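Local coordinates for ABC transporter, substrate binding protein (Agrobacterium tumefaciens, PDB 3C9H) that probably serves as the periplasmic binding protein of an ABC transporter, capturing a solute for import, and holds a magnesium ion, at residues Leu46-Pro49 and Met50-Phe54; Lys101-Asp105 and Gly106-Arg110; Ala123-Arg126 and Asn127-Tyr130; Pro274-Gly277 and Arg278-Leu281; Ser286-Gly289 and Gln290-Ala294. All blocks are in the same frame, centred on the assembly; numbering follows the deposited sequence.

Contact 1 of 5, residues Leu46-Pro49 and Met50-Phe54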
loop_
_atom_site.group_PDB
_atom_site.type_symbol
_atom_site.label_atom_id
_atom_site.label_comp_id
_atom_site.label_asym_id
_atom_site.label_seq_id
_atom_site.Cartn_x
_atom_site.Cartn_y
_atom_site.Cartn_z
ATOM N N LEU A 46 9.559 -8.091 3.798
ATOM C CA LEU A 46 8.227 -8.638 4.044
ATOM C C LEU A 46 7.764 -9.566 2.905
ATOM O O LEU A 46 6.943 -10.483 3.102
ATOM C CB LEU A 46 7.247 -7.474 4.248
ATOM C CG LEU A 46 6.165 -7.487 5.321
ATOM C CD1 LEU A 46 6.563 -8.160 6.635
ATOM C CD2 LEU A 46 5.702 -6.034 5.522
ATOM N N ALA A 47 8.285 -9.341 1.700
ATOM C CA ALA A 47 7.945 -10.145 0.537
ATOM C C ALA A 47 8.612 -11.538 0.549
ATOM O O ALA A 47 8.124 -12.470 -0.083
ATOM C CB ALA A 47 8.290 -9.384 -0.748
ATOM N N THR A 48 9.705 -11.677 1.296
ATOM C CA THR A 48 10.547 -12.858 1.223
ATOM C C THR A 48 9.812 -14.161 1.518
ATOM O O THR A 48 9.992 -15.106 0.782
ATOM C CB THR A 48 11.855 -12.639 2.070
ATOM O OG1 THR A 48 12.597 -11.581 1.442
ATOM C CG2 THR A 48 12.729 -13.899 2.120
ATOM N N PRO A 49 8.961 -14.215 2.561
ATOM C CA PRO A 49 8.152 -15.425 2.822
ATOM C C PRO A 49 7.184 -15.814 1.673
ATOM O O PRO A 49 6.921 -17.009 1.444
ATOM C CB PRO A 49 7.375 -15.053 4.092
ATOM C CG PRO A 49 8.242 -14.070 4.795
ATOM C CD PRO A 49 8.765 -13.215 3.625
ATOM N N MET A 50 6.666 -14.824 0.963
ATOM C CA MET A 50 5.845 -15.103 -0.227
ATOM C C MET A 50 6.702 -15.681 -1.346
ATOM O O MET A 50 6.320 -16.688 -1.979
ATOM C CB MET A 50 5.089 -13.865 -0.700
ATOM C CG MET A 50 4.034 -13.362 0.274
ATOM S SD MET A 50 2.670 -14.488 0.705
ATOM C CE MET A 50 1.763 -14.396 -0.838
ATOM N N ILE A 51 7.860 -15.065 -1.571
ATOM C CA ILE A 51 8.799 -15.561 -2.564
ATOM C C ILE A 51 9.235 -17.006 -2.229
ATOM O O ILE A 51 9.247 -17.875 -3.090
ATOM C CB ILE A 51 10.002 -14.608 -2.717
ATOM C CG1 ILE A 51 9.542 -13.257 -3.296
ATOM C CG2 ILE A 51 11.041 -15.206 -3.629
ATOM C CD1 ILE A 51 10.458 -12.071 -3.029
ATOM N N GLU A 52 9.591 -17.250 -0.972
ATOM C CA GLU A 52 10.004 -18.592 -0.545
ATOM C C GLU A 52 8.880 -19.608 -0.737
ATOM O O GLU A 52 9.126 -20.715 -1.208
ATOM C CB GLU A 52 10.474 -18.567 0.905
ATOM C CG GLU A 52 11.818 -17.847 1.051
ATOM C CD GLU A 52 12.229 -17.569 2.501
ATOM O OE1 GLU A 52 11.393 -17.752 3.429
ATOM O OE2 GLU A 52 13.392 -17.119 2.689
ATOM N N GLY A 53 7.652 -19.235 -0.388
ATOM C CA GLY A 53 6.501 -20.127 -0.553
ATOM C C GLY A 53 6.257 -20.492 -2.007
ATOM O O GLY A 53 6.058 -21.661 -2.355
ATOM N N PHE A 54 6.303 -19.482 -2.859
ATOM C CA PHE A 54 6.184 -19.672 -4.290
ATOM C C PHE A 54 7.252 -20.625 -4.817
ATOM O O PHE A 54 6.944 -21.530 -5.585
ATOM C CB PHE A 54 6.265 -18.317 -5.012
ATOM C CG PHE A 54 6.250 -18.438 -6.514
ATOM C CD1 PHE A 54 5.055 -18.698 -7.182
ATOM C CD2 PHE A 54 7.432 -18.339 -7.251
ATOM C CE1 PHE A 54 5.044 -18.829 -8.585
ATOM C CE2 PHE A 54 7.425 -18.485 -8.643
ATOM C CZ PHE A 54 6.237 -18.709 -9.301
#

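Contact 2 of 5, residues Lys101-Asp105 and Gly106-Arg110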
loop_
_atom_site.group_PDB
_atom_site.type_symbol
_atom_site.label_atom_id
_atom_site.label_comp_id
_atom_site.label_asym_id
_atom_site.label_seq_id
_atom_site.Cartn_x
_atom_site.Cartn_y
_atom_site.Cartn_z
ATOM N N LYS A 101 -5.645 2.124 -13.879
ATOM C CA LYS A 101 -5.265 2.840 -15.114
ATOM C C LYS A 101 -4.454 2.008 -16.123
ATOM O O LYS A 101 -4.783 2.008 -17.303
ATOM C CB LYS A 101 -4.556 4.159 -14.812
ATOM C CG LYS A 101 -4.239 4.972 -16.071
ATOM C CD LYS A 101 -3.883 6.381 -15.716
ATOM C CE LYS A 101 -3.699 7.279 -16.974
ATOM N NZ LYS A 101 -4.867 7.247 -17.968
ATOM N N LEU A 102 -3.384 1.325 -15.697
ATOM C CA LEU A 102 -2.672 0.426 -16.606
ATOM C C LEU A 102 -3.635 -0.542 -17.266
ATOM O O LEU A 102 -3.591 -0.732 -18.473
ATOM C CB LEU A 102 -1.590 -0.402 -15.909
ATOM C CG LEU A 102 -0.307 0.244 -15.397
ATOM C CD1 LEU A 102 0.465 -0.794 -14.562
ATOM C CD2 LEU A 102 0.551 0.776 -16.519
ATOM N N SER A 103 -4.497 -1.157 -16.460
ATOM C CA SER A 103 -5.417 -2.175 -16.929
ATOM C C SER A 103 -6.432 -1.572 -17.911
ATOM O O SER A 103 -6.762 -2.171 -18.956
ATOM C CB SER A 103 -6.122 -2.811 -15.727
ATOM O OG SER A 103 -5.183 -3.419 -14.847
ATOM N N ASN A 104 -6.914 -0.382 -17.586
ATOM C CA ASN A 104 -7.826 0.341 -18.480
ATOM C C ASN A 104 -7.182 0.754 -19.832
ATOM O O ASN A 104 -7.858 0.805 -20.860
ATOM C CB ASN A 104 -8.360 1.567 -17.738
ATOM C CG ASN A 104 -9.538 2.199 -18.428
ATOM O OD1 ASN A 104 -9.421 3.307 -18.971
ATOM N ND2 ASN A 104 -10.675 1.511 -18.433
ATOM N N ASP A 105 -5.889 1.066 -19.840
ATOM C CA ASP A 105 -5.232 1.619 -21.024
ATOM C C ASP A 105 -4.557 0.558 -21.874
ATOM O O ASP A 105 -3.868 0.887 -22.842
ATOM C CB ASP A 105 -4.205 2.688 -20.641
ATOM C CG ASP A 105 -4.835 3.939 -20.082
ATOM O OD1 ASP A 105 -6.043 4.133 -20.284
ATOM O OD2 ASP A 105 -4.124 4.756 -19.454
ATOM N N GLY A 106 -4.747 -0.714 -21.529
ATOM C CA GLY A 106 -4.225 -1.790 -22.355
ATOM C C GLY A 106 -2.859 -2.334 -21.970
ATOM O O GLY A 106 -2.320 -3.166 -22.693
ATOM N N TYR A 107 -2.319 -1.887 -20.828
ATOM C CA TYR A 107 -1.004 -2.310 -20.365
ATOM C C TYR A 107 -1.008 -3.614 -19.552
ATOM O O TYR A 107 0.058 -4.141 -19.228
ATOM C CB TYR A 107 -0.310 -1.167 -19.581
ATOM C CG TYR A 107 0.061 0.003 -20.465
ATOM C CD1 TYR A 107 1.299 0.062 -21.105
ATOM C CD2 TYR A 107 -0.839 1.038 -20.689
ATOM C CE1 TYR A 107 1.628 1.123 -21.951
ATOM C CE2 TYR A 107 -0.516 2.123 -21.524
ATOM C CZ TYR A 107 0.712 2.153 -22.156
ATOM O OH TYR A 107 1.022 3.212 -22.972
ATOM N N ALA A 108 -2.195 -4.134 -19.242
ATOM C CA ALA A 108 -2.345 -5.424 -18.600
ATOM C C ALA A 108 -2.923 -6.435 -19.596
ATOM O O ALA A 108 -3.355 -6.077 -20.708
ATOM C CB ALA A 108 -3.231 -5.302 -17.364
ATOM N N GLN A 109 -2.912 -7.705 -19.202
ATOM C CA GLN A 109 -3.615 -8.745 -19.938
ATOM C C GLN A 109 -4.434 -9.587 -18.950
ATOM O O GLN A 109 -4.099 -9.678 -17.770
ATOM C CB GLN A 109 -2.647 -9.608 -20.759
ATOM C CG GLN A 109 -1.559 -10.311 -19.960
ATOM C CD GLN A 109 -0.703 -11.203 -20.839
ATOM O OE1 GLN A 109 -1.158 -12.238 -21.292
ATOM N NE2 GLN A 109 0.537 -10.796 -21.090
ATOM N N ARG A 110 -5.514 -10.174 -19.458
ATOM C CA ARG A 110 -6.457 -10.928 -18.664
ATOM C C ARG A 110 -5.792 -12.176 -18.116
ATOM O O ARG A 110 -4.976 -12.834 -18.797
ATOM C CB ARG A 110 -7.688 -11.290 -19.524
ATOM C CG ARG A 110 -8.817 -11.958 -18.802
ATOM C CD ARG A 110 -10.014 -12.237 -19.766
ATOM N NE ARG A 110 -11.214 -12.713 -19.066
ATOM C CZ ARG A 110 -12.252 -11.950 -18.730
ATOM N NH1 ARG A 110 -12.278 -10.642 -19.002
ATOM N NH2 ARG A 110 -13.279 -12.501 -18.107
HETATM O O HOH W 1 -4.995 -3.759 -20.139
#

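Contact 3 of 5, residues Ala123-Arg126 and Asn127-Tyr130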
loop_
_atom_site.group_PDB
_atom_site.type_symbol
_atom_site.label_atom_id
_atom_site.label_comp_id
_atom_site.label_asym_id
_atom_site.label_seq_id
_atom_site.Cartn_x
_atom_site.Cartn_y
_atom_site.Cartn_z
ATOM N N ALA A 123 -13.099 -7.074 -5.615
ATOM C CA ALA A 123 -11.653 -7.241 -5.676
ATOM C C ALA A 123 -11.179 -7.757 -7.041
ATOM O O ALA A 123 -10.019 -8.141 -7.199
ATOM C CB ALA A 123 -11.180 -8.164 -4.535
ATOM N N ASN A 124 -12.063 -7.731 -8.038
ATOM C CA ASN A 124 -11.735 -8.222 -9.369
ATOM C C ASN A 124 -12.248 -7.273 -10.456
ATOM O O ASN A 124 -13.463 -7.117 -10.615
ATOM C CB ASN A 124 -12.368 -9.600 -9.538
ATOM C CG ASN A 124 -12.091 -10.217 -10.883
ATOM O OD1 ASN A 124 -11.523 -9.584 -11.764
ATOM N ND2 ASN A 124 -12.492 -11.466 -11.044
ATOM N N TRP A 125 -11.332 -6.638 -11.183
ATOM C CA TRP A 125 -11.663 -5.905 -12.411
ATOM C C TRP A 125 -11.327 -6.773 -13.636
ATOM O O TRP A 125 -10.164 -6.982 -13.952
ATOM C CB TRP A 125 -10.909 -4.569 -12.506
ATOM C CG TRP A 125 -11.387 -3.695 -13.656
ATOM C CD1 TRP A 125 -12.540 -2.961 -13.698
ATOM C CD2 TRP A 125 -10.738 -3.484 -14.934
ATOM N NE1 TRP A 125 -12.648 -2.313 -14.906
ATOM C CE2 TRP A 125 -11.563 -2.620 -15.682
ATOM C CE3 TRP A 125 -9.564 -3.974 -15.528
ATOM C CZ2 TRP A 125 -11.233 -2.202 -16.991
ATOM C CZ3 TRP A 125 -9.233 -3.553 -16.831
ATOM C CH2 TRP A 125 -10.059 -2.682 -17.541
ATOM N N ARG A 126 -12.367 -7.315 -14.269
ATOM C CA ARG A 126 -12.261 -8.032 -15.548
ATOM C C ARG A 126 -11.261 -9.159 -15.615
ATOM O O ARG A 126 -10.655 -9.375 -16.664
ATOM C CB ARG A 126 -11.931 -7.046 -16.658
ATOM C CG ARG A 126 -12.958 -5.969 -16.791
ATOM C CD ARG A 126 -12.772 -5.269 -18.091
ATOM N NE ARG A 126 -13.825 -4.295 -18.310
ATOM C CZ ARG A 126 -13.743 -3.266 -19.156
ATOM N NH1 ARG A 126 -12.636 -3.033 -19.871
ATOM N NH2 ARG A 126 -14.775 -2.444 -19.261
ATOM N N ASN A 127 -11.126 -9.901 -14.515
ATOM C CA ASN A 127 -10.176 -11.026 -14.419
ATOM C C ASN A 127 -8.738 -10.596 -14.766
ATOM O O ASN A 127 -7.889 -11.427 -15.093
ATOM C CB ASN A 127 -10.637 -12.184 -15.317
ATOM C CG ASN A 127 -11.589 -13.158 -14.617
ATOM O OD1 ASN A 127 -11.713 -14.308 -15.048
ATOM N ND2 ASN A 127 -12.256 -12.717 -13.568
ATOM N N THR A 128 -8.477 -9.303 -14.607
ATOM C CA THR A 128 -7.247 -8.668 -15.070
ATOM C C THR A 128 -6.429 -8.058 -13.923
ATOM O O THR A 128 -5.253 -8.385 -13.771
ATOM C CB THR A 128 -7.560 -7.583 -16.141
ATOM O OG1 THR A 128 -8.202 -8.209 -17.256
ATOM C CG2 THR A 128 -6.260 -6.919 -16.655
ATOM N N ALA A 129 -7.059 -7.155 -13.161
ATOM C CA ALA A 129 -6.528 -6.564 -11.932
ATOM C C ALA A 129 -7.266 -7.119 -10.711
ATOM O O ALA A 129 -8.523 -7.062 -10.625
ATOM C CB ALA A 129 -6.697 -5.054 -11.971
ATOM N N TYR A 130 -6.502 -7.675 -9.782
ATOM C CA TYR A 130 -7.039 -8.286 -8.582
ATOM C C TYR A 130 -6.510 -7.617 -7.326
ATOM O O TYR A 130 -5.288 -7.496 -7.141
ATOM C CB TYR A 130 -6.637 -9.757 -8.531
ATOM C CG TYR A 130 -7.162 -10.622 -9.661
ATOM C CD1 TYR A 130 -8.351 -11.297 -9.518
ATOM C CD2 TYR A 130 -6.439 -10.804 -10.853
ATOM C CE1 TYR A 130 -8.856 -12.124 -10.535
ATOM C CE2 TYR A 130 -6.938 -11.625 -11.878
ATOM C CZ TYR A 130 -8.143 -12.282 -11.703
ATOM O OH TYR A 130 -8.648 -13.103 -12.659
#

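Contact 4 of 5, residues Pro274-Gly277 and Arg278-Leu281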
loop_
_atom_site.group_PDB
_atom_site.type_symbol
_atom_site.label_atom_id
_atom_site.label_comp_id
_atom_site.label_asym_id
_atom_site.label_seq_id
_atom_site.Cartn_x
_atom_site.Cartn_y
_atom_site.Cartn_z
ATOM N N PRO A 274 4.449 -14.305 -19.335
ATOM C CA PRO A 274 3.152 -14.102 -18.712
ATOM C C PRO A 274 2.671 -15.333 -17.955
ATOM O O PRO A 274 1.956 -15.211 -16.964
ATOM C CB PRO A 274 2.230 -13.761 -19.895
ATOM C CG PRO A 274 2.917 -14.261 -21.114
ATOM C CD PRO A 274 4.392 -14.170 -20.808
ATOM N N GLU A 275 3.097 -16.506 -18.395
ATOM C CA GLU A 275 2.704 -17.741 -17.752
ATOM C C GLU A 275 3.255 -17.807 -16.332
ATOM O O GLU A 275 2.544 -18.212 -15.422
ATOM C CB GLU A 275 3.144 -18.955 -18.559
ATOM C CG GLU A 275 2.520 -19.041 -19.955
ATOM C CD GLU A 275 3.339 -18.343 -21.031
ATOM O OE1 GLU A 275 4.291 -17.588 -20.706
ATOM O OE2 GLU A 275 3.018 -18.544 -22.220
ATOM N N LEU A 276 4.503 -17.393 -16.143
ATOM C CA LEU A 276 5.102 -17.378 -14.809
ATOM C C LEU A 276 4.436 -16.308 -13.928
ATOM O O LEU A 276 4.165 -16.532 -12.738
ATOM C CB LEU A 276 6.604 -17.149 -14.891
ATOM C CG LEU A 276 7.439 -18.298 -15.452
ATOM C CD1 LEU A 276 8.893 -17.948 -15.274
ATOM C CD2 LEU A 276 7.089 -19.641 -14.798
ATOM N N GLY A 277 4.147 -15.161 -14.540
ATOM C CA GLY A 277 3.393 -14.102 -13.905
ATOM C C GLY A 277 2.053 -14.566 -13.379
ATOM O O GLY A 277 1.704 -14.272 -12.222
ATOM N N ARG A 278 1.285 -15.276 -14.208
ATOM C CA ARG A 278 0.008 -15.827 -13.787
ATOM C C ARG A 278 0.166 -16.874 -12.690
ATOM O O ARG A 278 -0.705 -16.995 -11.801
ATOM C CB ARG A 278 -0.740 -16.458 -14.948
ATOM C CG ARG A 278 -1.448 -15.476 -15.768
ATOM C CD ARG A 278 -2.256 -16.105 -16.826
ATOM N NE ARG A 278 -2.244 -15.194 -17.941
ATOM C CZ ARG A 278 -1.496 -15.318 -19.028
ATOM N NH1 ARG A 278 -0.767 -16.376 -19.270
ATOM N NH2 ARG A 278 -1.576 -14.387 -19.925
ATOM N N ARG A 279 1.252 -17.631 -12.753
ATOM C CA ARG A 279 1.529 -18.633 -11.715
ATOM C C ARG A 279 1.731 -17.973 -10.354
ATOM O O ARG A 279 1.237 -18.460 -9.330
ATOM C CB ARG A 279 2.777 -19.475 -12.039
ATOM C CG ARG A 279 2.631 -20.878 -11.438
ATOM C CD ARG A 279 3.854 -21.729 -11.553
ATOM N NE ARG A 279 4.166 -22.030 -12.939
ATOM C CZ ARG A 279 5.183 -22.788 -13.339
ATOM N NH1 ARG A 279 6.028 -23.324 -12.460
ATOM N NH2 ARG A 279 5.381 -22.978 -14.643
ATOM N N TYR A 280 2.504 -16.897 -10.350
ATOM C CA TYR A 280 2.767 -16.115 -9.147
ATOM C C TYR A 280 1.463 -15.462 -8.633
ATOM O O TYR A 280 1.129 -15.533 -7.439
ATOM C CB TYR A 280 3.788 -15.052 -9.488
ATOM C CG TYR A 280 4.470 -14.391 -8.333
ATOM C CD1 TYR A 280 5.478 -15.043 -7.621
ATOM C CD2 TYR A 280 4.172 -13.081 -7.991
ATOM C CE1 TYR A 280 6.161 -14.403 -6.564
ATOM C CE2 TYR A 280 4.861 -12.430 -6.937
ATOM C CZ TYR A 280 5.847 -13.104 -6.241
ATOM O OH TYR A 280 6.512 -12.467 -5.203
ATOM N N LEU A 281 0.715 -14.851 -9.544
ATOM C CA LEU A 281 -0.615 -14.322 -9.180
ATOM C C LEU A 281 -1.518 -15.383 -8.562
ATOM O O LEU A 281 -2.113 -15.183 -7.498
ATOM C CB LEU A 281 -1.276 -13.698 -10.413
ATOM C CG LEU A 281 -2.676 -13.156 -10.246
ATOM C CD1 LEU A 281 -2.796 -12.171 -9.024
ATOM C CD2 LEU A 281 -3.148 -12.523 -11.555
#

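Contact 5 of 5, residues Ser286-Gly289 and Gln290-Ala294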
loop_
_atom_site.group_PDB
_atom_site.type_symbol
_atom_site.label_atom_id
_atom_site.label_comp_id
_atom_site.label_asym_id
_atom_site.label_seq_id
_atom_site.Cartn_x
_atom_site.Cartn_y
_atom_site.Cartn_z
ATOM N N SER A 286 -3.988 -17.885 -3.707
ATOM C CA SER A 286 -4.201 -19.232 -3.154
ATOM C C SER A 286 -4.432 -19.201 -1.633
ATOM O O SER A 286 -4.005 -18.268 -0.954
ATOM C CB SER A 286 -2.998 -20.150 -3.471
ATOM O OG SER A 286 -1.834 -19.820 -2.703
ATOM N N LYS A 287 -5.080 -20.230 -1.101
ATOM C CA LYS A 287 -5.199 -20.362 0.357
ATOM C C LYS A 287 -3.832 -20.294 1.026
ATOM O O LYS A 287 -3.672 -19.561 2.010
ATOM C CB LYS A 287 -5.935 -21.644 0.757
ATOM C CG LYS A 287 -6.351 -21.661 2.212
ATOM C CD LYS A 287 -7.056 -22.957 2.569
ATOM C CE LYS A 287 -7.488 -22.961 4.030
ATOM N NZ LYS A 287 -8.461 -24.073 4.279
ATOM N N GLU A 288 -2.847 -21.015 0.482
ATOM C CA GLU A 288 -1.487 -21.027 1.025
ATOM C C GLU A 288 -0.863 -19.632 1.052
ATOM O O GLU A 288 -0.375 -19.193 2.081
ATOM C CB GLU A 288 -0.555 -21.984 0.246
ATOM C CG GLU A 288 0.825 -22.206 0.943
ATOM C CD GLU A 288 1.923 -22.840 0.051
ATOM O OE1 GLU A 288 1.599 -23.562 -0.933
ATOM O OE2 GLU A 288 3.130 -22.615 0.351
ATOM N N GLY A 289 -0.873 -18.949 -0.088
ATOM C CA GLY A 289 -0.266 -17.642 -0.195
ATOM C C GLY A 289 -0.947 -16.615 0.699
ATOM O O GLY A 289 -0.290 -15.872 1.424
ATOM N N GLN A 290 -2.273 -16.604 0.659
ATOM C CA GLN A 290 -3.063 -15.695 1.493
ATOM C C GLN A 290 -2.917 -15.969 2.992
ATOM O O GLN A 290 -3.015 -15.044 3.800
ATOM C CB GLN A 290 -4.538 -15.744 1.068
ATOM C CG GLN A 290 -4.799 -15.159 -0.330
ATOM C CD GLN A 290 -5.077 -13.658 -0.352
ATOM O OE1 GLN A 290 -4.450 -12.915 -1.128
ATOM N NE2 GLN A 290 -5.997 -13.201 0.490
ATOM N N THR A 291 -2.675 -17.231 3.366
ATOM C CA THR A 291 -2.421 -17.580 4.774
ATOM C C THR A 291 -1.045 -17.069 5.257
ATOM O O THR A 291 -0.910 -16.622 6.399
ATOM C CB THR A 291 -2.586 -19.100 5.039
ATOM O OG1 THR A 291 -3.895 -19.507 4.659
ATOM C CG2 THR A 291 -2.393 -19.440 6.524
ATOM N N ILE A 292 -0.040 -17.116 4.387
ATOM C CA ILE A 292 1.283 -16.529 4.692
ATOM C C ILE A 292 1.163 -15.037 4.954
ATOM O O ILE A 292 1.684 -14.537 5.955
ATOM C CB ILE A 292 2.335 -16.790 3.583
ATOM C CG1 ILE A 292 2.633 -18.294 3.468
ATOM C CG2 ILE A 292 3.623 -15.988 3.866
ATOM C CD1 ILE A 292 3.345 -18.706 2.138
ATOM N N MET A 293 0.469 -14.318 4.082
ATOM C CA MET A 293 0.180 -12.879 4.314
ATOM C C MET A 293 -0.478 -12.611 5.687
ATOM O O MET A 293 0.015 -11.836 6.516
ATOM C CB MET A 293 -0.815 -12.368 3.279
ATOM C CG MET A 293 -0.292 -11.960 1.929
ATOM S SD MET A 293 -1.746 -11.595 0.863
ATOM C CE MET A 293 -0.967 -11.760 -0.735
ATOM N N ALA A 294 -1.610 -13.264 5.908
ATOM C CA ALA A 294 -2.390 -13.079 7.118
ATOM C C ALA A 294 -1.629 -13.467 8.385
ATOM O O ALA A 294 -1.700 -12.766 9.391
ATOM C CB ALA A 294 -3.676 -13.877 7.035
#

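Contact 1 of 5, residues Leu46-Pro49 and Met50-Phe54
The carbonyl oxygen of A47 is gripped from the next turn by two amides: a straight bond from I51 N (3.0 Å, 167° at the hydrogen) and a weak, bent one from M50 N at 120°. The helix is kinked at P49, whose ring nitrogen has no hydrogen for a bond to the turn before. The same i to i+4 pattern continues with E52 N on T48 O at 2.8 Å and G53 N on P49 O at 3.0 Å, the latter donor rising above the carbonyl plane.

On the outer side, the methyl CG2 of T48 meets the carboxylate of E52, with OE2 3.3 Å from CG2. With chi1 at -65°, T48 places CG2 anti to its backbone N and turns OG1 back toward the preceding turn, where OG1 bonds to E44 O; only the methyl therefore faces the glutamate. On the inner side, A47 CB touches the tip of I51, CD1, at 4.1 Å, and both side chains also pack on Y65 of strand 62-67. M50 folds its chain at chi2 and chi3 and carries its sulfur away toward helix 287-296.

This is a proline-kinked alpha-helix, the helical limb of the beta-alpha-beta unit formed by strand 35-40, helix 44-57 and strand 62-67, and it begins just after the magnesium ligands S41 and D43.

Contact 2 of 5, residues Lys101-Asp105 and Gly106-Arg110
Around the ring of Y107 the contacts from the preceding helix end lie mainly at the edge: L102 O and D105 CB both sit near the ring plane, with D105 CB 3.7 Å from CD2. The aliphatic part of L102 comes instead to the root of the ring, its CD2 lying 3.7 Å from Y107 CB while the two side chains cross at about a right angle. Chi1 of Y107, -68°, sets CG anti to the carbonyl carbon and swings the ring back beside D105; the hydroxyl then bonds to D82 OD1.

The backbone secures this turn. Y107 N donates to L102 O (2.9 Å, 148°), a bond reaching five residues back where the helix ends. G106 adopts a positive phi, 94°, a conformation favoured by glycine, at the reversal. Next, A108 CB packs 3.7 Å from S103 OG, which is itself hydrogen-bonded to Q99 O one turn back, and a water donates to S103 O at 2.7 Å and to A108 O at 2.9 Å, tying the helix end to the emerging strand. D105 is held from the helix side by a salt bridge from K101 NZ to its OD2, which uses the syn lone pair.

The turn leads helix 96-104 into strand 108-109, which pairs antiparallel with strand 258-268; helix 70-82 covers L102 and Y107, and W125 of strand 124-125 packs on S103.

Contact 3 of 5, residues Ala123-Arg126 and Asn127-Tyr130
Two consecutive residues with left-handed backbone angles, R126 and N127, turn the chain between W125 and A129, and the return strand carries a classic beta bulge. T128 and A129 both face W125 in this tight antiparallel hairpin of strands 124-125 and 129-131. The evidence is the sharing of W125 O, which accepts from T128 N at 2.9 Å and from A129 N at 3.2 Å; A129 N lies in the carbonyl plane, while T128 N is tilted from it. W125 N returns the bond to A129 O at 2.9 Å, so W125 and A129 form a hydrogen-bonded pair, and N124 and Y130 form the adjoining non-hydrogen-bonded pair.

Side chains brace the loop. N124 has its CG anti to the backbone N (chi1 -180°), which extends the amide alongside the turn, where OD1 receives N127 N on a lone pair, in the carbonyl plane. The same amide lies beside the Y130 ring, their planes 35° apart and ND2 3.7 Å from CE1. On the other face, R126 folds back over W125: its CG stands above the centre of the indole, and the extended chain lays the guanidinium over CZ2. W125 itself runs side by side with T128 and packs on S103 of helix 96-104, whereas Y130 leans on L281 and M285 and bonds through its hydroxyl to S111 and S116.

The bulge is further fixed by T128 OG1, which donates to R126 O at 2.8 Å from 57° above the carbonyl plane.

Contact 4 of 5, residues Pro274-Gly277 and Arg278-Leu281
R278 wraps back over the first turn of its helix and covers P274. Its CB and CG each lie 3.6 Å from P274 O, the same oxygen that accepts the backbone bond from R278 N (2.8 Å, 163°). Chi1 of -81° keeps CG on the side of the backbone N, and the bend at chi3 then curls the chain toward the helix start. At the tip, CZ passes over the proline carbonyl with P274 O beneath one guanidinium face, near its rim. NH1 remains 3.8 Å from that oxygen, and NH2 rests on P274 CB at 3.9 Å.

R279 instead sets CG anti to its backbone N, chi1 -150°, and runs alongside L276, whose methyl CD2 lies under one face of the guanidinium, 3.8 Å from NH2. Its NH1 bonds to N58 OD1, which, with the L276 contact, helps orient the group.

Both arginines thus use their flat faces for packing within this alpha-helix. For R278, the oxygen under the plane is approached without a side-chain hydrogen bond, so the attraction there is probably electrostatic and diffuse, and E275, with OE2 5.3 Å from R278 NH1, may add a longer-range favourable charge.

Contact 5 of 5, residues Ser286-Gly289 and Gln290-Ala294
G289, Q290 and I292 have the most surface buried in this contact, which forms the first turns of an alpha-helix with S286 as its N-cap. S286 OG accepts from G289 N (2.9 Å), the capping bond, and also bonds to F283 O, so one hydroxyl joins helix 274-285 to its successor.

Q290 lays its CB and CG against S286 O, each 3.3 Å away, and Q290 N donates to that same oxygen at 2.9 Å. The bend at chi2, -89°, then takes the rest of Q290 away toward A301, S303 and V306. G289, buried and without a side chain, presents its carbonyl oxygen to the following turn: it receives M293 N in a nearly straight bond, 171° at the hydrogen, and the sulfur of M50 from helix 44-57 packs against it. I292 N donates to E288 O at 3.1 Å, and I292 CG1 lies 3.4 Å from that oxygen.

Nearer the surface, K287 lies extended beside T291, whose chi1 of -57° puts OG1 beside its own backbone N, turned back along the helix. K287 O consequently takes two donors from opposite faces of its plane: T291 N at 2.9 Å, and T291 OG1 at 2.7 Å.

Overall arrangement
Contact 1 lies close to the magnesium site, the side chain of A47 being about 9 Å from the ion. Contact 5 is its packing partner: their centres are 10 Å apart, and they interlock where M50 SD meets I292 CG2 at 3.6 Å. Contact 4 joins contact 1 through Y280, whose ring meets F54 edge-to-face, but stops about 5 Å short of contact 5 at the nearest atoms. Contacts 2 and 3, also with centres 10 Å apart, pack together through S103 and W125 and by A108 against T128. Contact 4 reaches this second pair through L281 CD2, 3.8 Å from Y130 CD2, and by P274 beside Q109. It thus connects contact 1 with contacts 2 and 3.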